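Local coordinates for monomethylamine corrinoid protein 1 (Methanosarcina barkeri, PDB 3EZX) that carries methyl groups on a bound corrinoid cofactor between the proteins MtmB and MtbA during methanogenesis from methylamine, at residues Val14-Ala19 with Met65-Ala70; Leu94-Val99 with Glu145-Val150; Cys180-Ala185 with Ile195-Thr200. All blocks are in the same frame, centred on the assembly; numbering follows the deposited sequence.

Contact 1. Residues Val14-Ala19 with Met65-Ala70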
loop_
_atom_site.group_PDB
_atom_site.type_symbol
_atom_site.label_atom_id
_atom_site.label_comp_id
_atom_site.label_asym_id
_atom_site.label_seq_id
_atom_site.Cartn_x
_atom_site.Cartn_y
_atom_site.Cartn_z
ATOM N N VAL A 14 14.649 -10.678 5.966
ATOM C CA VAL A 14 15.819 -10.169 6.668
ATOM C C VAL A 14 17.119 -10.621 6.009
ATOM O O VAL A 14 18.081 -9.858 5.943
ATOM C CB VAL A 14 15.837 -10.624 8.151
ATOM C CG1 VAL A 14 17.042 -10.026 8.857
ATOM C CG2 VAL A 14 14.548 -10.201 8.856
ATOM N N ASN A 15 17.150 -11.853 5.512
ATOM C CA ASN A 15 18.362 -12.376 4.880
ATOM C C ASN A 15 18.383 -12.331 3.351
ATOM O O ASN A 15 19.063 -13.134 2.712
ATOM C CB ASN A 15 18.614 -13.809 5.350
ATOM C CG ASN A 15 18.700 -13.912 6.855
ATOM O OD1 ASN A 15 19.335 -13.081 7.508
ATOM N ND2 ASN A 15 18.068 -14.936 7.417
ATOM N N GLN A 16 17.644 -11.392 2.773
ATOM C CA GLN A 16 17.583 -11.222 1.322
ATOM C C GLN A 16 17.487 -12.520 0.530
ATOM O O GLN A 16 18.206 -12.705 -0.450
ATOM C CB GLN A 16 18.800 -10.429 0.827
ATOM C CG GLN A 16 18.905 -9.015 1.380
ATOM C CD GLN A 16 19.229 -8.986 2.856
ATOM O OE1 GLN A 16 20.230 -9.558 3.292
ATOM N NE2 GLN A 16 18.390 -8.314 3.636
ATOM N N ASN A 17 16.599 -13.415 0.947
ATOM C CA ASN A 17 16.420 -14.681 0.246
ATOM C C ASN A 17 15.298 -14.524 -0.783
ATOM O O ASN A 17 14.183 -15.008 -0.587
ATOM C CB ASN A 17 16.078 -15.797 1.239
ATOM C CG ASN A 17 16.035 -17.163 0.586
ATOM O OD1 ASN A 17 16.157 -17.286 -0.634
ATOM N ND2 ASN A 17 15.855 -18.201 1.395
ATOM N N VAL A 18 15.610 -13.844 -1.882
ATOM C CA VAL A 18 14.643 -13.580 -2.942
ATOM C C VAL A 18 14.012 -14.833 -3.537
ATOM O O VAL A 18 12.793 -14.925 -3.652
ATOM C CB VAL A 18 15.288 -12.789 -4.091
ATOM C CG1 VAL A 18 14.226 -12.345 -5.062
ATOM C CG2 VAL A 18 16.056 -11.606 -3.547
ATOM N N ALA A 19 14.842 -15.792 -3.928
ATOM C CA ALA A 19 14.343 -17.027 -4.517
ATOM C C ALA A 19 13.459 -17.832 -3.566
ATOM O O ALA A 19 12.444 -18.393 -3.976
ATOM C CB ALA A 19 15.512 -17.882 -4.972
ATOM N N MET A 65 17.447 -3.685 -1.516
ATOM C CA MET A 65 16.915 -3.964 -2.843
ATOM C C MET A 65 16.460 -5.408 -2.913
ATOM O O MET A 65 15.360 -5.699 -3.383
ATOM C CB MET A 65 17.971 -3.699 -3.912
ATOM C CG MET A 65 18.359 -2.242 -4.002
ATOM S SD MET A 65 19.686 -1.952 -5.155
ATOM C CE MET A 65 18.926 -0.765 -6.176
ATOM N N MET A 66 17.307 -6.310 -2.426
ATOM C CA MET A 66 16.984 -7.724 -2.440
ATOM C C MET A 66 15.832 -8.079 -1.513
ATOM O O MET A 66 15.052 -8.986 -1.806
ATOM C CB MET A 66 18.227 -8.540 -2.111
ATOM C CG MET A 66 19.197 -8.585 -3.276
ATOM S SD MET A 66 20.594 -9.639 -2.975
ATOM C CE MET A 66 19.904 -11.194 -3.450
ATOM N N SER A 67 15.711 -7.364 -0.399
ATOM C CA SER A 67 14.613 -7.617 0.520
ATOM C C SER A 67 13.337 -7.098 -0.132
ATOM O O SER A 67 12.258 -7.655 0.056
ATOM C CB SER A 67 14.855 -6.917 1.855
ATOM O OG SER A 67 15.839 -7.602 2.607
ATOM N N GLY A 68 13.471 -6.034 -0.916
ATOM C CA GLY A 68 12.322 -5.475 -1.598
ATOM C C GLY A 68 11.835 -6.437 -2.665
ATOM O O GLY A 68 10.637 -6.707 -2.780
ATOM N N LYS A 69 12.772 -6.961 -3.445
ATOM C CA LYS A 69 12.429 -7.902 -4.498
ATOM C C LYS A 69 11.911 -9.188 -3.864
ATOM O O LYS A 69 11.046 -9.859 -4.421
ATOM C CB LYS A 69 13.653 -8.187 -5.372
ATOM C CG LYS A 69 13.422 -9.208 -6.471
ATOM C CD LYS A 69 12.408 -8.733 -7.502
ATOM C CE LYS A 69 12.176 -9.807 -8.569
ATOM N NZ LYS A 69 11.140 -9.429 -9.578
ATOM N N ALA A 70 12.434 -9.521 -2.690
ATOM C CA ALA A 70 12.007 -10.720 -1.984
ATOM C C ALA A 70 10.523 -10.621 -1.643
ATOM O O ALA A 70 9.786 -11.603 -1.765
ATOM C CB ALA A 70 12.816 -10.897 -0.718
#
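The flat carboxamide of Gln-16 points NE2 at Ser-67, whose OG lies close to the amide plane, 2.8 Å from NE2 along a fairly straight N-H path (160°). Gln-16 is the C-prime residue of a Schellman motif: its positive phi of 42° turns the chain off the end of helix 3-14, where it packs against helix 61-82 of the N-terminal helical bundle. NE2 also makes a weak bond back to Val-14 O. Ser-67 suits its buried place: its small hydroxyl accepts the Gln-16 N-H and has the carbonyls of Ile-13 and Gln-63 both within reach of its one proton, that of Ile-13 the stronger partner. Beside this polar pair the aliphatic stem of Gln-16 crosses Met-66 at about a right angle, CB to CB at 3.5 Å. Asn-17, turned away, uses OD1 to cap Gly-20 N. The two branches of Val-18 divide between Lys-69 and Met-66: CG1, anti to the backbone N (chi1 -171°), meets Lys-69 CG at 3.5 Å, and CG2 meets Met-66 CE at 3.9 Å. Ala-70 has only a methyl, allowing the backbone of Val-18 to approach until CA lies 3.9 Å from Ala-70 CB.

Contact 2. Residues Leu94-Val99 with Glu145-Val150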
loop_
_atom_site.group_PDB
_atom_site.type_symbol
_atom_site.label_atom_id
_atom_site.label_comp_id
_atom_site.label_asym_id
_atom_site.label_seq_id
_atom_site.Cartn_x
_atom_site.Cartn_y
_atom_site.Cartn_z
ATOM N N LEU A 94 -15.483 3.715 -6.692
ATOM C CA LEU A 94 -14.296 3.648 -7.531
ATOM C C LEU A 94 -13.080 4.186 -6.793
ATOM O O LEU A 94 -13.091 5.315 -6.302
ATOM C CB LEU A 94 -14.496 4.472 -8.802
ATOM C CG LEU A 94 -13.259 4.554 -9.707
ATOM C CD1 LEU A 94 -13.086 3.225 -10.425
ATOM C CD2 LEU A 94 -13.417 5.689 -10.705
ATOM N N ALA A 95 -12.031 3.377 -6.717
ATOM C CA ALA A 95 -10.817 3.800 -6.046
ATOM C C ALA A 95 -9.723 4.054 -7.070
ATOM O O ALA A 95 -9.416 3.199 -7.898
ATOM C CB ALA A 95 -10.366 2.737 -5.062
ATOM N N ILE A 96 -9.156 5.251 -7.020
ATOM C CA ILE A 96 -8.073 5.649 -7.908
ATOM C C ILE A 96 -6.818 5.632 -7.042
ATOM O O ILE A 96 -6.628 6.524 -6.204
ATOM C CB ILE A 96 -8.315 7.077 -8.470
ATOM C CG1 ILE A 96 -9.644 7.118 -9.257
ATOM C CG2 ILE A 96 -7.138 7.488 -9.341
ATOM C CD1 ILE A 96 -10.027 8.520 -9.711
ATOM N N THR A 97 -5.986 4.608 -7.232
ATOM C CA THR A 97 -4.768 4.430 -6.448
ATOM C C THR A 97 -3.483 4.903 -7.108
ATOM O O THR A 97 -3.285 4.725 -8.313
ATOM C CB THR A 97 -4.575 2.934 -6.063
ATOM O OG1 THR A 97 -4.705 2.103 -7.230
ATOM C CG2 THR A 97 -5.607 2.501 -5.014
ATOM N N PHE A 98 -2.586 5.467 -6.306
ATOM C CA PHE A 98 -1.343 5.980 -6.864
ATOM C C PHE A 98 -0.267 6.198 -5.803
ATOM O O PHE A 98 -0.552 6.246 -4.613
ATOM C CB PHE A 98 -1.640 7.313 -7.536
ATOM C CG PHE A 98 -2.235 8.324 -6.595
ATOM C CD1 PHE A 98 -1.421 9.215 -5.912
ATOM C CD2 PHE A 98 -3.606 8.356 -6.361
ATOM C CE1 PHE A 98 -1.960 10.124 -5.002
ATOM C CE2 PHE A 98 -4.153 9.258 -5.454
ATOM C CZ PHE A 98 -3.327 10.146 -4.774
ATOM N N VAL A 99 0.975 6.317 -6.253
ATOM C CA VAL A 99 2.094 6.584 -5.372
ATOM C C VAL A 99 2.569 7.979 -5.788
ATOM O O VAL A 99 2.687 8.263 -6.975
ATOM C CB VAL A 99 3.224 5.566 -5.582
ATOM C CG1 VAL A 99 4.349 5.837 -4.597
ATOM C CG2 VAL A 99 2.688 4.157 -5.424
ATOM N N GLU A 145 -19.441 10.878 -9.542
ATOM C CA GLU A 145 -19.667 9.520 -9.074
ATOM C C GLU A 145 -18.962 9.231 -7.752
ATOM O O GLU A 145 -18.336 10.111 -7.166
ATOM C CB GLU A 145 -19.250 8.509 -10.149
ATOM C CG GLU A 145 -17.837 8.661 -10.672
ATOM C CD GLU A 145 -17.608 7.867 -11.948
ATOM O OE1 GLU A 145 -18.215 8.211 -12.984
ATOM O OE2 GLU A 145 -16.824 6.897 -11.915
ATOM N N LYS A 146 -19.091 7.998 -7.275
ATOM C CA LYS A 146 -18.480 7.595 -6.016
ATOM C C LYS A 146 -16.985 7.401 -6.241
ATOM O O LYS A 146 -16.566 6.393 -6.813
ATOM C CB LYS A 146 -19.112 6.292 -5.534
ATOM C CG LYS A 146 -19.159 6.142 -4.026
ATOM C CD LYS A 146 -20.061 7.193 -3.398
ATOM C CE LYS A 146 -20.254 6.932 -1.912
ATOM N NZ LYS A 146 -21.127 7.955 -1.272
ATOM N N VAL A 147 -16.177 8.355 -5.789
ATOM C CA VAL A 147 -14.733 8.266 -5.997
ATOM C C VAL A 147 -13.882 8.439 -4.743
ATOM O O VAL A 147 -14.113 9.339 -3.937
ATOM C CB VAL A 147 -14.276 9.303 -7.054
ATOM C CG1 VAL A 147 -12.764 9.296 -7.193
ATOM C CG2 VAL A 147 -14.919 8.987 -8.401
ATOM N N LEU A 148 -12.900 7.549 -4.600
ATOM C CA LEU A 148 -11.964 7.558 -3.476
ATOM C C LEU A 148 -10.537 7.657 -3.999
ATOM O O LEU A 148 -10.103 6.827 -4.798
ATOM C CB LEU A 148 -12.094 6.275 -2.647
ATOM C CG LEU A 148 -11.029 6.027 -1.568
ATOM C CD1 LEU A 148 -11.030 7.157 -0.541
ATOM C CD2 LEU A 148 -11.303 4.690 -0.892
ATOM N N LEU A 149 -9.813 8.676 -3.553
ATOM C CA LEU A 149 -8.435 8.856 -3.976
ATOM C C LEU A 149 -7.509 8.253 -2.930
ATOM O O LEU A 149 -7.365 8.797 -1.835
ATOM C CB LEU A 149 -8.121 10.343 -4.160
ATOM C CG LEU A 149 -8.981 11.070 -5.201
ATOM C CD1 LEU A 149 -8.546 12.529 -5.307
ATOM C CD2 LEU A 149 -8.858 10.370 -6.554
ATOM N N VAL A 150 -6.891 7.124 -3.276
ATOM C CA VAL A 150 -5.970 6.424 -2.384
ATOM C C VAL A 150 -4.519 6.719 -2.791
ATOM O O VAL A 150 -4.040 6.223 -3.814
ATOM C CB VAL A 150 -6.200 4.891 -2.448
ATOM C CG1 VAL A 150 -5.445 4.205 -1.328
ATOM C CG2 VAL A 150 -7.683 4.575 -2.374
#
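Phe-98 and Val-150 meet twice. The backbone N of Phe-98 donates to Val-150 O at 3.0 Å, and the ring of Phe-98 lies with one face over that same oxygen, CD2 being 3.4 Å from Val-150 O. CG sits between the backbone N and the carbonyl carbon (chi1 58°), and from there the ring reaches back over the Val-150 carbonyl. Leu-149 CB stands at the ring's edge. An alanine in place of Phe-98 would keep the backbone bond but would probably leave the Val-150 carbonyl without its aromatic cover and open a gap beside Leu-149. Toward the start of the strands the ladder continues: Ile-96 bonds with both its N-H and its carbonyl, to Leu-148 O at 2.9 Å and to Val-150 N, the two residues flanking Leu-149, and Leu-94 does likewise with Lys-146 O and Leu-148 N.

Branched and apolar residues fill both faces. On one, Ile-96 CD1 touches Val-147 CG1 at 3.8 Å and also packs on Leu-149 CD2, the Ile-96 and Leu-149 chains lying side by side. On the other, Thr-97 CG2 rests 3.6 Å from Val-150 CB, again side by side. Further out, helix 107-118 covers this second face, Val-112 and Leu-116 against Val-150 and His-109 against Thr-97, whose OG1 has a weak bond to Thr-113. Strand 122-125 flanks 94-99, whereas 179-183 flanks 147-152. With their N-to-C directions 21° apart, the two strands are the parallel central pair of the 2-1-3-4 sheet in the Rossmann-like cobalamin-binding domain, whose cofactor Val-150 touches.

Contact 3. Residues Cys180-Ala185 with Ile195-Thr200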
loop_
_atom_site.group_PDB
_atom_site.type_symbol
_atom_site.label_atom_id
_atom_site.label_comp_id
_atom_site.label_asym_id
_atom_site.label_seq_id
_atom_site.Cartn_x
_atom_site.Cartn_y
_atom_site.Cartn_z
ATOM N N CYS A 180 -10.713 11.598 0.055
ATOM C CA CYS A 180 -9.265 11.403 -0.061
ATOM C C CYS A 180 -8.592 10.698 1.114
ATOM O O CYS A 180 -8.680 11.152 2.252
ATOM C CB CYS A 180 -8.576 12.754 -0.272
ATOM S SG CYS A 180 -9.000 13.568 -1.814
ATOM N N MET A 181 -7.905 9.598 0.820
ATOM C CA MET A 181 -7.192 8.831 1.837
ATOM C C MET A 181 -5.728 8.676 1.430
ATOM O O MET A 181 -5.424 8.093 0.388
ATOM C CB MET A 181 -7.840 7.446 2.020
ATOM C CG MET A 181 -7.172 6.570 3.089
ATOM S SD MET A 181 -7.988 4.964 3.371
ATOM C CE MET A 181 -7.454 4.054 1.940
ATOM N N PHE A 182 -4.824 9.216 2.243
ATOM C CA PHE A 182 -3.396 9.109 1.971
ATOM C C PHE A 182 -2.745 8.168 2.988
ATOM O O PHE A 182 -3.237 8.018 4.102
ATOM C CB PHE A 182 -2.718 10.485 2.032
ATOM C CG PHE A 182 -3.078 11.396 0.892
ATOM C CD1 PHE A 182 -4.066 12.367 1.038
ATOM C CD2 PHE A 182 -2.425 11.284 -0.332
ATOM C CE1 PHE A 182 -4.398 13.209 -0.020
ATOM C CE2 PHE A 182 -2.749 12.120 -1.396
ATOM C CZ PHE A 182 -3.736 13.086 -1.239
ATOM N N GLY A 183 -1.648 7.528 2.597
ATOM C CA GLY A 183 -0.959 6.618 3.500
ATOM C C GLY A 183 0.517 6.494 3.166
ATOM O O GLY A 183 1.038 7.252 2.349
ATOM N N GLY A 184 1.204 5.548 3.796
ATOM C CA GLY A 184 2.616 5.377 3.508
ATOM C C GLY A 184 3.485 5.020 4.699
ATOM O O GLY A 184 4.076 3.939 4.748
ATOM N N ALA A 185 3.560 5.941 5.653
ATOM C CA ALA A 185 4.351 5.789 6.873
ATOM C C ALA A 185 4.735 7.199 7.286
ATOM O O ALA A 185 4.532 7.595 8.432
ATOM C CB ALA A 185 5.606 4.947 6.625
ATOM N N ILE A 195 -3.334 19.292 5.626
ATOM C CA ILE A 195 -3.651 19.483 4.217
ATOM C C ILE A 195 -5.163 19.563 4.025
ATOM O O ILE A 195 -5.671 20.532 3.463
ATOM C CB ILE A 195 -3.080 18.332 3.347
ATOM C CG1 ILE A 195 -3.554 16.978 3.882
ATOM C CG2 ILE A 195 -1.560 18.403 3.329
ATOM C CD1 ILE A 195 -3.145 15.802 3.021
ATOM N N GLY A 196 -5.880 18.549 4.501
ATOM C CA GLY A 196 -7.326 18.547 4.376
ATOM C C GLY A 196 -7.907 17.237 3.884
ATOM O O GLY A 196 -8.980 17.221 3.284
ATOM N N ALA A 197 -7.207 16.137 4.150
ATOM C CA ALA A 197 -7.647 14.810 3.724
ATOM C C ALA A 197 -8.782 14.263 4.585
ATOM O O ALA A 197 -9.172 14.876 5.579
ATOM C CB ALA A 197 -6.472 13.846 3.743
ATOM N N ASP A 198 -9.299 13.099 4.200
ATOM C CA ASP A 198 -10.397 12.470 4.923
ATOM C C ASP A 198 -9.977 11.296 5.800
ATOM O O ASP A 198 -10.735 10.882 6.679
ATOM C CB ASP A 198 -11.478 11.995 3.945
ATOM C CG ASP A 198 -11.994 13.108 3.057
ATOM O OD1 ASP A 198 -13.062 12.935 2.430
ATOM O OD2 ASP A 198 -11.324 14.154 2.980
ATOM N N ALA A 199 -8.781 10.754 5.571
ATOM C CA ALA A 199 -8.328 9.622 6.374
ATOM C C ALA A 199 -6.894 9.147 6.140
ATOM O O ALA A 199 -6.020 9.897 5.694
ATOM C CB ALA A 199 -9.285 8.447 6.182
ATOM N N THR A 200 -6.687 7.877 6.478
ATOM C CA THR A 200 -5.413 7.176 6.350
ATOM C C THR A 200 -5.526 5.845 7.083
ATOM O O THR A 200 -6.433 5.644 7.887
ATOM C CB THR A 200 -4.237 7.966 6.974
ATOM O OG1 THR A 200 -3.075 7.125 7.028
ATOM C CG2 THR A 200 -4.588 8.433 8.374
#
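The last strand of the sheet, 179-183, meets the loop that follows helix 189-195 at Cys-180, whose carbonyl holds the loop in place. Asp-198 N donates to Cys-180 O at 2.8 Å, lying in the carbonyl plane with an N-H angle of 153°. Ala-199 N adds a weaker, longer bond of 3.3 Å to this same Cys-180 O, so one acceptor takes two successive amides. The carboxylate of Asp-198 is engaged with Arg-175, a salt bridge at OD2, and Arg-175 also bonds to Gly-196 O. Gly-196 can leave the helix with a positive phi of 134° that would crowd any side chain against the preceding carbonyl.

Beyond Asp-198 the loop makes a single bridge to the strand, Met-181 to Ala-199. In the Rossmann-like cobalamin-binding domain this loop borders strand 179-183, which runs on into Gly-183 and Gly-184; these glycines line the corrinoid pocket, Gly-184 O bonding the cofactor. Met-181, its CG anti to the backbone N (chi1 -179°), brings CG to 3.7 Å from Thr-200 N and 4.2 Å from Ala-199 CB; a small methyl suits this place, where Val-210 of helix 204-213 also packs on Met-181 and Ala-199.

Phe-182 serves the other side of the strand. Ala-197 CB sits in the plane of its ring, at the edge, 3.9 Å from CD1. Ile-195 CD1 approaches the Phe-182 ring aslant, 4.1 Å from CD1, and helix 161-171 adds Gln-162 and Leu-165 around the same ring. Thr-200 OG1 comes within 3.1 Å of Phe-182 O, a weak bond at most.

Contacts 2 and 3 are neighbours in one sheet, their centres about 12 Å apart: Leu-149 O probably accepts Met-181 N at 2.8 Å, Phe-98 CZ packs on Phe-182 CE2 at 4.0 Å and Val-150 CG1 on Met-181 CE at 3.8 Å. Contact 1 belongs to the helical N-terminal domain, its centre about 30 Å from that of contact 2 and 29 Å from that of contact 3, on the opposite side of the chain's centre. The corrinoid bridges this divide. It touches Met-65 in contact 1, Val-150 in contact 2 and Met-181 in contact 3, and is hydrogen-bonded by Gly-184 O. His-105 is probably the axial cobalt ligand, its side chain about 11 Å from that of Ser-67.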